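Local coordinates for D,D-dipeptidase/D,D-carboxypeptidase (Enterococcus faecalis, PDB 4MUQ), which is a zinc-dependent D,D-peptidase of vancomycin resistance, probably cleaving D-Ala-D-Ala and the terminal D-Ala of cell-wall precursors, at residues I45-D50 and L112-G117; P70-R75 and I123-P128; E78-I83 and Y99-N104. All coordinates share one frame; numbering follows the deposited sequence. Where two conformers were deposited one is given.

Contact 1 (I45-D50 and L112-G117); sequences ILMKRD and LAIDLG. With ZN (zinc ion), chain B; LY0 ((2R)-3-[(R)-[(1R)-1-aminoethyl](hydroxy)phosphoryl]-2-methylpropanoic acid), chain C; 2D8 ((2R)-3-[(R)-[(1S)-1-aminoethyl](hydroxy)phosphoryl]-2-methylpropanoic acid), chain D.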
loop_
_atom_site.group_PDB
_atom_site.type_symbol
_atom_site.label_atom_id
_atom_site.label_comp_id
_atom_site.label_asym_id
_atom_site.label_seq_id
_atom_site.Cartn_x
_atom_site.Cartn_y
_atom_site.Cartn_z
ATOM N N ILE A 45 4.709 -0.784 17.133
ATOM C CA ILE A 45 4.583 -0.714 15.690
ATOM C C ILE A 45 3.137 -0.966 15.300
ATOM O O ILE A 45 2.653 -2.091 15.357
ATOM C CB ILE A 45 5.517 -1.700 14.995
ATOM C CG1 ILE A 45 6.949 -1.400 15.432
ATOM C CG2 ILE A 45 5.348 -1.626 13.473
ATOM C CD1 ILE A 45 7.981 -1.765 14.431
ATOM N N LEU A 46 2.440 0.103 14.916
ATOM C CA LEU A 46 1.018 -0.003 14.591
ATOM C C LEU A 46 0.798 -0.108 13.101
ATOM O O LEU A 46 1.613 0.366 12.313
ATOM C CB LEU A 46 0.276 1.230 15.103
ATOM C CG LEU A 46 0.523 1.642 16.549
ATOM C CD1 LEU A 46 -0.282 2.893 16.878
ATOM C CD2 LEU A 46 0.160 0.503 17.496
ATOM N N MET A 47 -0.297 -0.771 12.717
ATOM C CA MET A 47 -0.741 -0.854 11.325
ATOM C C MET A 47 -2.257 -0.837 11.321
ATOM O O MET A 47 -2.883 -1.109 12.344
ATOM C CB MET A 47 -0.284 -2.163 10.672
ATOM C CG MET A 47 1.214 -2.311 10.499
ATOM S SD MET A 47 1.920 -1.126 9.365
ATOM C CE MET A 47 1.313 -1.749 7.795
ATOM N N LYS A 48 -2.852 -0.552 10.169
ATOM C CA LYS A 48 -4.294 -0.742 10.066
ATOM C C LYS A 48 -4.613 -2.209 10.378
ATOM O O LYS A 48 -3.858 -3.119 9.982
ATOM C CB LYS A 48 -4.813 -0.369 8.675
ATOM C CG LYS A 48 -4.820 1.134 8.387
ATOM C CD LYS A 48 -5.697 1.467 7.188
ATOM C CE LYS A 48 -7.163 1.141 7.458
ATOM N NZ LYS A 48 -7.813 2.141 8.362
ATOM N N ARG A 49 -5.716 -2.428 11.093
ATOM C CA ARG A 49 -6.077 -3.744 11.610
ATOM C C ARG A 49 -6.074 -4.838 10.542
ATOM O O ARG A 49 -5.476 -5.902 10.737
ATOM C CB ARG A 49 -7.448 -3.689 12.294
ATOM C CG ARG A 49 -7.921 -5.028 12.873
ATOM C CD ARG A 49 -9.294 -4.914 13.536
ATOM N NE ARG A 49 -9.216 -4.401 14.904
ATOM C CZ ARG A 49 -9.494 -3.148 15.260
ATOM N NH1 ARG A 49 -9.876 -2.260 14.347
ATOM N NH2 ARG A 49 -9.393 -2.782 16.534
ATOM N N ASP A 50 -6.738 -4.595 9.419
ATOM C CA ASP A 50 -6.813 -5.622 8.385
ATOM C C ASP A 50 -5.440 -5.907 7.777
ATOM O O ASP A 50 -5.139 -7.045 7.414
ATOM C CB ASP A 50 -7.857 -5.258 7.324
ATOM C CG ASP A 50 -9.266 -5.197 7.894
ATOM O OD1 ASP A 50 -9.542 -5.911 8.886
ATOM O OD2 ASP A 50 -10.092 -4.429 7.357
ATOM N N LEU A 112 -0.689 1.715 5.988
ATOM C CA LEU A 112 -0.649 0.668 4.959
ATOM C C LEU A 112 0.759 0.212 4.619
ATOM O O LEU A 112 0.927 -0.718 3.839
ATOM C CB LEU A 112 -1.324 1.175 3.682
ATOM C CG LEU A 112 -2.788 1.617 3.810
ATOM C CD1 LEU A 112 -3.261 2.233 2.498
ATOM C CD2 LEU A 112 -3.716 0.466 4.215
ATOM N N ALA A 113 1.774 0.863 5.188
ATOM C CA ALA A 113 3.156 0.549 4.825
ATOM C C ALA A 113 3.938 0.039 6.005
ATOM O O ALA A 113 3.761 0.485 7.128
ATOM C CB ALA A 113 3.841 1.773 4.234
ATOM N N ILE A 114 4.831 -0.895 5.721
ATOM C CA ILE A 114 5.681 -1.451 6.753
ATOM C C ILE A 114 7.094 -1.642 6.220
ATOM O O ILE A 114 7.296 -2.067 5.084
ATOM C CB ILE A 114 5.084 -2.762 7.317
ATOM C CG1 ILE A 114 5.886 -3.221 8.535
ATOM C CG2 ILE A 114 4.988 -3.847 6.250
ATOM C CD1 ILE A 114 5.048 -3.833 9.631
ATOM N N ASP A 115 8.070 -1.311 7.069
ATOM C CA ASP A 115 9.468 -1.624 6.814
ATOM C C ASP A 115 9.799 -2.880 7.597
ATOM O O ASP A 115 9.535 -2.951 8.802
ATOM C CB ASP A 115 10.371 -0.453 7.236
ATOM C CG ASP A 115 10.134 0.803 6.403
ATOM O OD1 ASP A 115 9.659 0.679 5.288
ATOM O OD2 ASP A 115 10.378 1.951 6.830
ATOM N N LEU A 116 10.384 -3.863 6.917
ATOM C CA LEU A 116 10.744 -5.133 7.524
ATOM C C LEU A 116 12.259 -5.337 7.504
ATOM O O LEU A 116 12.957 -4.820 6.622
ATOM C CB LEU A 116 10.088 -6.284 6.762
ATOM C CG LEU A 116 8.562 -6.227 6.695
ATOM C CD1 LEU A 116 8.051 -7.319 5.777
ATOM C CD2 LEU A 116 7.959 -6.381 8.084
ATOM N N GLY A 117 12.767 -6.094 8.465
ATOM C CA GLY A 117 14.187 -6.385 8.494
ATOM C C GLY A 117 14.489 -7.764 9.017
ATOM O O GLY A 117 13.672 -8.388 9.706
HETATM ZN ZN ZN B . 9.290 2.546 4.803
HETATM P P LY0 C . 11.278 4.579 4.480
HETATM C C1 LY0 C . 12.627 6.187 6.062
HETATM N N1 LY0 C . 13.923 4.827 4.669
HETATM C C2 LY0 C . 12.777 4.793 5.486
HETATM C C4 LY0 C . 11.196 5.851 3.188
HETATM C C5 LY0 C . 9.812 6.127 2.683
HETATM C C6 LY0 C . 9.085 7.055 3.643
HETATM C C7 LY0 C . 9.922 6.720 1.289
HETATM O O31 LY0 C . 10.041 4.753 5.392
HETATM O O32 LY0 C . 11.217 3.115 3.934
HETATM O O61 LY0 C . 7.877 6.911 3.738
HETATM O O62 LY0 C . 9.715 7.911 4.240
HETATM C C4 2D8 D . 11.190 5.849 3.179
HETATM C C5 2D8 D . 9.808 6.127 2.679
HETATM C C6 2D8 D . 9.083 7.055 3.643
HETATM C C7 2D8 D . 9.921 6.721 1.287
HETATM N N1 2D8 D . 13.017 3.764 6.290
HETATM P P 2D8 D . 11.277 4.579 4.472
HETATM C C1 2D8 D . 12.653 6.164 6.062
HETATM C C2 2D8 D . 12.830 4.820 5.381
HETATM O O31 2D8 D . 10.055 4.763 5.401
HETATM O O32 2D8 D . 11.218 3.112 3.935
HETATM O O61 2D8 D . 7.876 6.912 3.739
HETATM O O62 2D8 D . 9.715 7.911 4.240
#

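Contact 2 (P70-R75 and I123-P128); sequences PVSGYR and IDFIRP. With 2D8 ((2R)-3-[(R)-[(1S)-1-aminoethyl](hydroxy)phosphoryl]-2-methylpropanoic acid), chain D; LY0 ((2R)-3-[(R)-[(1R)-1-aminoethyl](hydroxy)phosphoryl]-2-methylpropanoic acid), chain C.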
loop_
_atom_site.group_PDB
_atom_site.type_symbol
_atom_site.label_atom_id
_atom_site.label_comp_id
_atom_site.label_asym_id
_atom_site.label_seq_id
_atom_site.Cartn_x
_atom_site.Cartn_y
_atom_site.Cartn_z
ATOM N N PRO A 70 9.245 -6.378 12.311
ATOM C CA PRO A 70 8.737 -5.099 11.827
ATOM C C PRO A 70 9.605 -4.004 12.422
ATOM O O PRO A 70 9.907 -4.029 13.617
ATOM C CB PRO A 70 7.314 -5.057 12.377
ATOM C CG PRO A 70 7.359 -5.885 13.611
ATOM C CD PRO A 70 8.379 -6.967 13.350
ATOM N N VAL A 71 10.051 -3.092 11.576
ATOM C CA VAL A 71 10.957 -2.025 11.965
ATOM C C VAL A 71 10.204 -0.705 12.091
ATOM O O VAL A 71 10.462 0.080 13.003
ATOM C CB VAL A 71 12.128 -1.878 10.946
ATOM C CG1 VAL A 71 12.973 -0.643 11.256
ATOM C CG2 VAL A 71 12.993 -3.125 10.939
ATOM N N SER A 72 9.271 -0.463 11.177
ATOM C CA SER A 72 8.493 0.768 11.204
ATOM C C SER A 72 7.183 0.532 10.495
ATOM O O SER A 72 7.173 0.034 9.369
ATOM C CB SER A 72 9.252 1.894 10.499
ATOM O OG SER A 72 8.569 3.124 10.663
ATOM N N GLY A 73 6.081 0.886 11.148
ATOM C CA GLY A 73 4.753 0.784 10.557
ATOM C C GLY A 73 4.119 2.151 10.417
ATOM O O GLY A 73 4.629 3.004 9.685
ATOM N N TYR A 74 3.000 2.365 11.099
ATOM C CA TYR A 74 2.389 3.691 11.095
ATOM C C TYR A 74 3.354 4.714 11.679
ATOM O O TYR A 74 3.968 4.472 12.720
ATOM C CB TYR A 74 1.097 3.697 11.907
ATOM C CG TYR A 74 0.520 5.087 12.025
ATOM C CD1 TYR A 74 -0.146 5.659 10.948
ATOM C CD2 TYR A 74 0.686 5.836 13.172
ATOM C CE1 TYR A 74 -0.666 6.939 11.025
ATOM C CE2 TYR A 74 0.172 7.138 13.262
ATOM C CZ TYR A 74 -0.491 7.663 12.172
ATOM O OH TYR A 74 -1.010 8.938 12.231
ATOM N N ARG A 75 3.472 5.859 11.005
ATOM C CA ARG A 75 4.183 7.005 11.566
ATOM C C ARG A 75 3.286 8.218 11.477
ATOM O O ARG A 75 2.613 8.441 10.461
ATOM C CB ARG A 75 5.505 7.257 10.832
ATOM C CG ARG A 75 6.405 6.034 10.863
ATOM C CD ARG A 75 7.862 6.322 10.577
ATOM N NE ARG A 75 8.110 6.806 9.223
ATOM C CZ ARG A 75 8.795 6.141 8.282
ATOM N NH1 ARG A 75 9.277 4.921 8.488
ATOM N NH2 ARG A 75 8.976 6.702 7.106
ATOM N N ILE A 123 19.887 -3.203 14.012
ATOM C CA ILE A 123 19.190 -2.981 12.751
ATOM C C ILE A 123 19.161 -1.493 12.423
ATOM O O ILE A 123 18.794 -0.678 13.273
ATOM C CB ILE A 123 17.742 -3.505 12.834
ATOM C CG1 ILE A 123 17.733 -5.021 13.053
ATOM C CG2 ILE A 123 16.947 -3.117 11.590
ATOM C CD1 ILE A 123 16.371 -5.580 13.419
ATOM N N ASP A 124 19.557 -1.132 11.204
ATOM C CA ASP A 124 19.497 0.267 10.799
ATOM C C ASP A 124 18.048 0.661 10.572
ATOM O O ASP A 124 17.357 0.082 9.737
ATOM C CB ASP A 124 20.330 0.534 9.546
ATOM C CG ASP A 124 20.653 2.007 9.372
ATOM O OD1 ASP A 124 21.805 2.407 9.660
ATOM O OD2 ASP A 124 19.743 2.766 8.969
ATOM N N PHE A 125 17.593 1.643 11.341
ATOM C CA PHE A 125 16.204 2.078 11.295
ATOM C C PHE A 125 15.794 2.657 9.939
ATOM O O PHE A 125 14.688 2.394 9.459
ATOM C CB PHE A 125 15.941 3.103 12.397
ATOM C CG PHE A 125 14.554 3.676 12.369
ATOM C CD1 PHE A 125 13.489 2.961 12.896
ATOM C CD2 PHE A 125 14.313 4.926 11.814
ATOM C CE1 PHE A 125 12.205 3.481 12.872
ATOM C CE2 PHE A 125 13.033 5.452 11.782
ATOM C CZ PHE A 125 11.978 4.729 12.316
ATOM N N ILE A 126 16.678 3.448 9.333
ATOM C CA ILE A 126 16.382 4.101 8.056
ATOM C C ILE A 126 16.503 3.132 6.875
ATOM O O ILE A 126 15.675 3.136 5.965
ATOM C CB ILE A 126 17.256 5.374 7.840
ATOM C CG1 ILE A 126 16.552 6.601 8.431
ATOM C CG2 ILE A 126 17.580 5.596 6.358
ATOM C CD1 ILE A 126 17.031 7.924 7.860
ATOM N N ARG A 127 17.523 2.284 6.906
ATOM C CA ARG A 127 17.714 1.301 5.842
ATOM C C ARG A 127 18.006 -0.095 6.375
ATOM O O ARG A 127 19.140 -0.567 6.365
ATOM C CB ARG A 127 18.718 1.754 4.760
ATOM C CG ARG A 127 20.070 2.363 5.143
ATOM C CD ARG A 127 21.189 1.364 5.525
ATOM N NE ARG A 127 21.667 0.279 4.626
ATOM C CZ ARG A 127 21.306 -0.039 3.376
ATOM N NH1 ARG A 127 20.393 0.615 2.681
ATOM N NH2 ARG A 127 21.905 -1.072 2.800
ATOM N N PRO A 128 16.947 -0.779 6.845
ATOM C CA PRO A 128 17.088 -2.120 7.431
ATOM C C PRO A 128 17.424 -3.197 6.407
ATOM O O PRO A 128 17.066 -3.067 5.232
ATOM C CB PRO A 128 15.704 -2.388 8.037
ATOM C CG PRO A 128 14.775 -1.509 7.285
ATOM C CD PRO A 128 15.555 -0.288 6.900
HETATM C C4 2D8 D . 11.190 5.849 3.179
HETATM C C5 2D8 D . 9.808 6.127 2.679
HETATM C C6 2D8 D . 9.083 7.055 3.643
HETATM C C7 2D8 D . 9.921 6.721 1.287
HETATM N N1 2D8 D . 13.017 3.764 6.290
HETATM P P 2D8 D . 11.277 4.579 4.472
HETATM C C1 2D8 D . 12.653 6.164 6.062
HETATM C C2 2D8 D . 12.830 4.820 5.381
HETATM O O31 2D8 D . 10.055 4.763 5.401
HETATM O O32 2D8 D . 11.218 3.112 3.935
HETATM O O61 2D8 D . 7.876 6.912 3.739
HETATM O O62 2D8 D . 9.715 7.911 4.240
HETATM P P LY0 C . 11.278 4.579 4.480
HETATM C C1 LY0 C . 12.627 6.187 6.062
HETATM N N1 LY0 C . 13.923 4.827 4.669
HETATM C C2 LY0 C . 12.777 4.793 5.486
HETATM C C4 LY0 C . 11.196 5.851 3.188
HETATM C C5 LY0 C . 9.812 6.127 2.683
HETATM C C6 LY0 C . 9.085 7.055 3.643
HETATM C C7 LY0 C . 9.922 6.720 1.289
HETATM O O31 LY0 C . 10.041 4.753 5.392
HETATM O O32 LY0 C . 11.217 3.115 3.934
HETATM O O61 LY0 C . 7.877 6.911 3.738
HETATM O O62 LY0 C . 9.715 7.911 4.240
#

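Contact 3 (E78-I83 and Y99-N104); sequences EEQTAI and YVALPN. With LY0 ((2R)-3-[(R)-[(1R)-1-aminoethyl](hydroxy)phosphoryl]-2-methylpropanoic acid), chain C; 2D8 ((2R)-3-[(R)-[(1S)-1-aminoethyl](hydroxy)phosphoryl]-2-methylpropanoic acid), chain D.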
loop_
_atom_site.group_PDB
_atom_site.type_symbol
_atom_site.label_atom_id
_atom_site.label_comp_id
_atom_site.label_asym_id
_atom_site.label_seq_id
_atom_site.Cartn_x
_atom_site.Cartn_y
_atom_site.Cartn_z
ATOM N N GLU A 78 4.461 14.157 13.080
ATOM C CA GLU A 78 5.633 14.561 13.858
ATOM C C GLU A 78 6.789 13.577 13.728
ATOM O O GLU A 78 7.947 13.992 13.621
ATOM C CB GLU A 78 5.283 14.853 15.327
ATOM C CG GLU A 78 4.998 13.632 16.220
ATOM C CD GLU A 78 6.260 12.974 16.804
ATOM O OE1 GLU A 78 6.126 11.863 17.358
ATOM O OE2 GLU A 78 7.376 13.549 16.718
ATOM N N GLU A 79 6.493 12.278 13.712
ATOM C CA GLU A 79 7.529 11.263 13.530
ATOM C C GLU A 79 8.217 11.394 12.175
ATOM O O GLU A 79 9.449 11.325 12.057
ATOM C CB GLU A 79 6.923 9.869 13.611
ATOM C CG GLU A 79 6.449 9.448 14.972
ATOM C CD GLU A 79 5.837 8.069 14.907
ATOM O OE1 GLU A 79 4.601 7.959 15.014
ATOM O OE2 GLU A 79 6.600 7.100 14.707
ATOM N N GLN A 80 7.416 11.542 11.120
ATOM C CA GLN A 80 7.988 11.640 9.787
ATOM C C GLN A 80 8.854 12.899 9.646
ATOM O O GLN A 80 9.920 12.881 9.009
ATOM C CB GLN A 80 6.875 11.632 8.736
ATOM C CG GLN A 80 7.381 11.607 7.301
ATOM C CD GLN A 80 8.006 10.269 6.940
ATOM O OE1 GLN A 80 7.760 9.256 7.604
ATOM N NE2 GLN A 80 8.815 10.259 5.885
ATOM N N THR A 81 8.398 13.983 10.260
ATOM C CA THR A 81 9.134 15.243 10.248
ATOM C C THR A 81 10.471 15.086 10.969
ATOM O O THR A 81 11.528 15.524 10.468
ATOM C CB THR A 81 8.304 16.358 10.902
ATOM O OG1 THR A 81 7.053 16.479 10.200
ATOM C CG2 THR A 81 9.007 17.694 10.833
ATOM N N ALA A 82 10.443 14.440 12.138
ATOM C CA ALA A 82 11.680 14.190 12.888
ATOM C C ALA A 82 12.651 13.317 12.096
ATOM O O ALA A 82 13.862 13.564 12.102
ATOM C CB ALA A 82 11.366 13.551 14.243
ATOM N N ILE A 83 12.132 12.305 11.411
ATOM C CA ILE A 83 13.014 11.429 10.643
ATOM C C ILE A 83 13.651 12.222 9.512
ATOM O O ILE A 83 14.862 12.140 9.298
ATOM C CB ILE A 83 12.278 10.199 10.086
ATOM C CG1 ILE A 83 11.892 9.262 11.228
ATOM C CG2 ILE A 83 13.131 9.465 9.037
ATOM C CD1 ILE A 83 10.847 8.237 10.814
ATOM N N TYR A 99 15.771 8.855 0.177
ATOM C CA TYR A 99 15.414 7.774 1.094
ATOM C C TYR A 99 14.399 8.122 2.181
ATOM O O TYR A 99 14.086 7.279 3.032
ATOM C CB TYR A 99 16.677 7.200 1.748
ATOM C CG TYR A 99 17.532 6.402 0.806
ATOM C CD1 TYR A 99 17.240 5.064 0.538
ATOM C CD2 TYR A 99 18.624 6.968 0.160
ATOM C CE1 TYR A 99 18.032 4.318 -0.329
ATOM C CE2 TYR A 99 19.414 6.225 -0.724
ATOM C CZ TYR A 99 19.109 4.907 -0.966
ATOM O OH TYR A 99 19.889 4.183 -1.833
ATOM N N VAL A 100 13.928 9.365 2.218
ATOM C CA VAL A 100 12.925 9.727 3.208
ATOM C C VAL A 100 11.840 10.548 2.517
ATOM O O VAL A 100 12.128 11.592 1.931
ATOM C CB VAL A 100 13.509 10.547 4.381
ATOM C CG1 VAL A 100 12.440 10.720 5.436
ATOM C CG2 VAL A 100 14.747 9.859 4.986
ATOM N N ALA A 101 10.587 10.099 2.585
ATOM C CA ALA A 101 9.510 10.893 2.021
ATOM C C ALA A 101 9.320 12.215 2.772
ATOM O O ALA A 101 9.542 12.294 3.979
ATOM C CB ALA A 101 8.206 10.104 2.026
ATOM N N LEU A 102 8.934 13.248 2.050
ATOM C CA LEU A 102 8.528 14.495 2.696
ATOM C C LEU A 102 7.391 14.233 3.688
ATOM O O LEU A 102 6.531 13.376 3.457
ATOM C CB LEU A 102 8.051 15.493 1.648
ATOM C CG LEU A 102 9.084 16.095 0.696
ATOM C CD1 LEU A 102 8.378 16.814 -0.458
ATOM C CD2 LEU A 102 9.980 17.047 1.453
ATOM N N PRO A 103 7.365 14.980 4.797
ATOM C CA PRO A 103 6.209 14.905 5.680
ATOM C C PRO A 103 4.921 15.160 4.891
ATOM O O PRO A 103 4.864 16.073 4.055
ATOM C CB PRO A 103 6.478 16.034 6.678
ATOM C CG PRO A 103 7.960 16.088 6.744
ATOM C CD PRO A 103 8.421 15.855 5.332
ATOM N N ASN A 104 3.900 14.354 5.180
ATOM C CA ASN A 104 2.627 14.342 4.461
ATOM C C ASN A 104 2.706 13.749 3.062
ATOM O O ASN A 104 1.745 13.815 2.320
ATOM C CB ASN A 104 1.916 15.697 4.480
ATOM C CG ASN A 104 1.207 15.946 5.789
ATOM O OD1 ASN A 104 0.920 15.005 6.543
ATOM N ND2 ASN A 104 0.932 17.198 6.068
HETATM P P LY0 C . 11.278 4.579 4.480
HETATM C C1 LY0 C . 12.627 6.187 6.062
HETATM N N1 LY0 C . 13.923 4.827 4.669
HETATM C C2 LY0 C . 12.777 4.793 5.486
HETATM C C4 LY0 C . 11.196 5.851 3.188
HETATM C C5 LY0 C . 9.812 6.127 2.683
HETATM C C6 LY0 C . 9.085 7.055 3.643
HETATM C C7 LY0 C . 9.922 6.720 1.289
HETATM O O31 LY0 C . 10.041 4.753 5.392
HETATM O O32 LY0 C . 11.217 3.115 3.934
HETATM O O61 LY0 C . 7.877 6.911 3.738
HETATM O O62 LY0 C . 9.715 7.911 4.240
HETATM C C4 2D8 D . 11.190 5.849 3.179
HETATM C C5 2D8 D . 9.808 6.127 2.679
HETATM C C6 2D8 D . 9.083 7.055 3.643
HETATM C C7 2D8 D . 9.921 6.721 1.287
HETATM N N1 2D8 D . 13.017 3.764 6.290
HETATM P P 2D8 D . 11.277 4.579 4.472
HETATM C C1 2D8 D . 12.653 6.164 6.062
HETATM C C2 2D8 D . 12.830 4.820 5.381
HETATM O O31 2D8 D . 10.055 4.763 5.401
HETATM O O32 2D8 D . 11.218 3.112 3.935
HETATM O O61 2D8 D . 7.876 6.912 3.739
HETATM O O62 2D8 D . 9.715 7.911 4.240
#

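Contact 1 (I45-D50 and L112-G117)
M47 and I45 of strand 45-48 pack against A113 and I114 of strand 113-118, with K48 meeting L112 beside them. The strands belong to different sheets and run 8.2 Å apart at closest approach, at 141° to one another, so side chains rather than backbone bonds join them. The thioether of M47 lies against the backbone: SD is 3.3 Å from A113 O in the conformer described. The chain of M47 bends at both chi2 and chi3 (-72°), and the second bend brings CE close to the same carbonyl, 3.4 Å from A113 O.

The remaining contacts are apolar. M47 CE also touches I114 CB at 3.9 Å, and I45 CG2 reaches I114 CD1 more loosely at 4.4 Å. K48 and L112 lie side by side and point the same way, K48 CD being 3.7 Å from L112 CD2, while the ammonium of K48 turns away to bond K33 O.

D115, next along the strand, chelates the zinc unequally, with OD1 at 2.0 Å and OD2 at 2.4 Å from the metal. H108 and H168 complete the protein ligands, and the phosphinate oxygens O31 and O32 of the inhibitor fill further positions. The thioether and hydrocarbon contacts thus fall on L112, A113 and I114, just before the residue that carries the metal-binding carboxylate, and leave D115 itself untouched by strand 45-48.

Contact 2 (P70-R75 and I123-P128)
V71 and F125 bring the two segments together, their CA atoms 6.7 Å apart. Residues 70-72 end an edge strand of the four-stranded antiparallel sheet, and here the strand carries a classic beta bulge: V71 and S72 both face D115 on the neighbouring strand. Residues 123-128 are an irregular loop, whose turn is braced by D124 in an Asx motif. Its OD2 accepts from R127 N at 3.1 Å and 166°, the N-H arriving on the anti side of the carboxylate, and more weakly from I126 N.

V71 does most of the packing, splitting its methyls between partners. CG1 lies 4.0 Å from F125 CD1, whereas CG2 meets I123 CG2 and P128 CB. V71 O and S72 CB lie oblique to the F125 ring, CE1 being 3.8 Å from V71 O.

S72 links this packing to the pocket. Its OG stands anti to the backbone N (chi1 -173°), where it accepts from R75 NH1 at 2.9 Å and 160°, almost in the guanidinium plane. The edge of the R75 guanidinium then grips phosphinate O31 with two N-H groups, NH2 at 2.8 Å and NH1 at 3.2 Å; this O31 is also a zinc ligand. The positive charge would be expected to stabilise negative charge on that oxygen. On the loop side, I126 O lies 2.8 Å from the inhibitor's N1 in either deposited isomer. G73 O holds the ND1 of zinc ligand H108. Bulged edge strand and loop thus form one side of the zinc D,D-peptidase pocket of the Hedgehog/DD-peptidase fold, with an arginine directed at the phosphinate.

Contact 3 (E78-I83 and Y99-N104)
The carboxylate end of the inhibitor pocket is built where Q80, on helix 77-91, meets A101 in the loop following helix 93-99. The side-chain amide of Q80 is the key piece. NE2 donates to A101 O at 2.9 Å and 160°, the acceptor lying nearly in the amide plane, although the N-H approaches tilted 33° from the plane of the A101 carbonyl. The same NE2 donates to O62 of the ligand at 3.0 Å, and A101 N gives O62 a second bond at 2.9 Å. A101 thus uses both backbone polar groups: its N bonds the carboxylate, its O the glutamine amide that also holds the carboxylate.

Extended at chi1, with CG anti to the backbone N, the side chain of Q80 folds at chi2 (70°), which sets CD near A101 O. The other end of the amide accepts from R75 NH2, and S106 OG makes a weak bond there. With NE2 occupied by two acceptors and OE1 by the R75 guanidinium, the amide's orientation is well defined.

Apolar contacts flank this network. V100 CG1 touches both Q80 NE2, at 3.7 Å, and I83 CG2, at 3.9 Å. Farther along, the ring of P103 crosses the side chain of T81 at about a right angle, with OG1 of T81 3.6 Å from P103 CG; the hydroxyl itself is bonded to L77 O. P103 CA also packs on Q80 CG. A helix glutamine and a loop backbone N-H thus hold O62 of the inhibitor's carboxylate with two donors, consistent with recognition of the C-terminal carboxylate of a D-Ala-D-Ala substrate in this zinc D,D-peptidase pocket.

How the contacts relate
All three contacts reach the phosphinate inhibitor, modelled as two isomers in one site: contact 1 supplies a zinc ligand, contact 2 the arginine at the phosphinate, and contact 3 two donors to its carboxylate oxygen O62. Contacts 1 and 2, with centres 10 Å apart, are joined by backbone pairs, L46 O to Y74 N at 2.7 Å and D115 N to S72 O at 2.8 Å. Contact 2 meets contact 3 through R75 NH2 and Q80 OE1, 2.9 Å apart, and through I83 CD1 against the F125 ring. Contacts 1 and 3 do not touch; their nearest atoms are about 7 Å apart. Along the chain, contact 3 nests within the loops closed by both others.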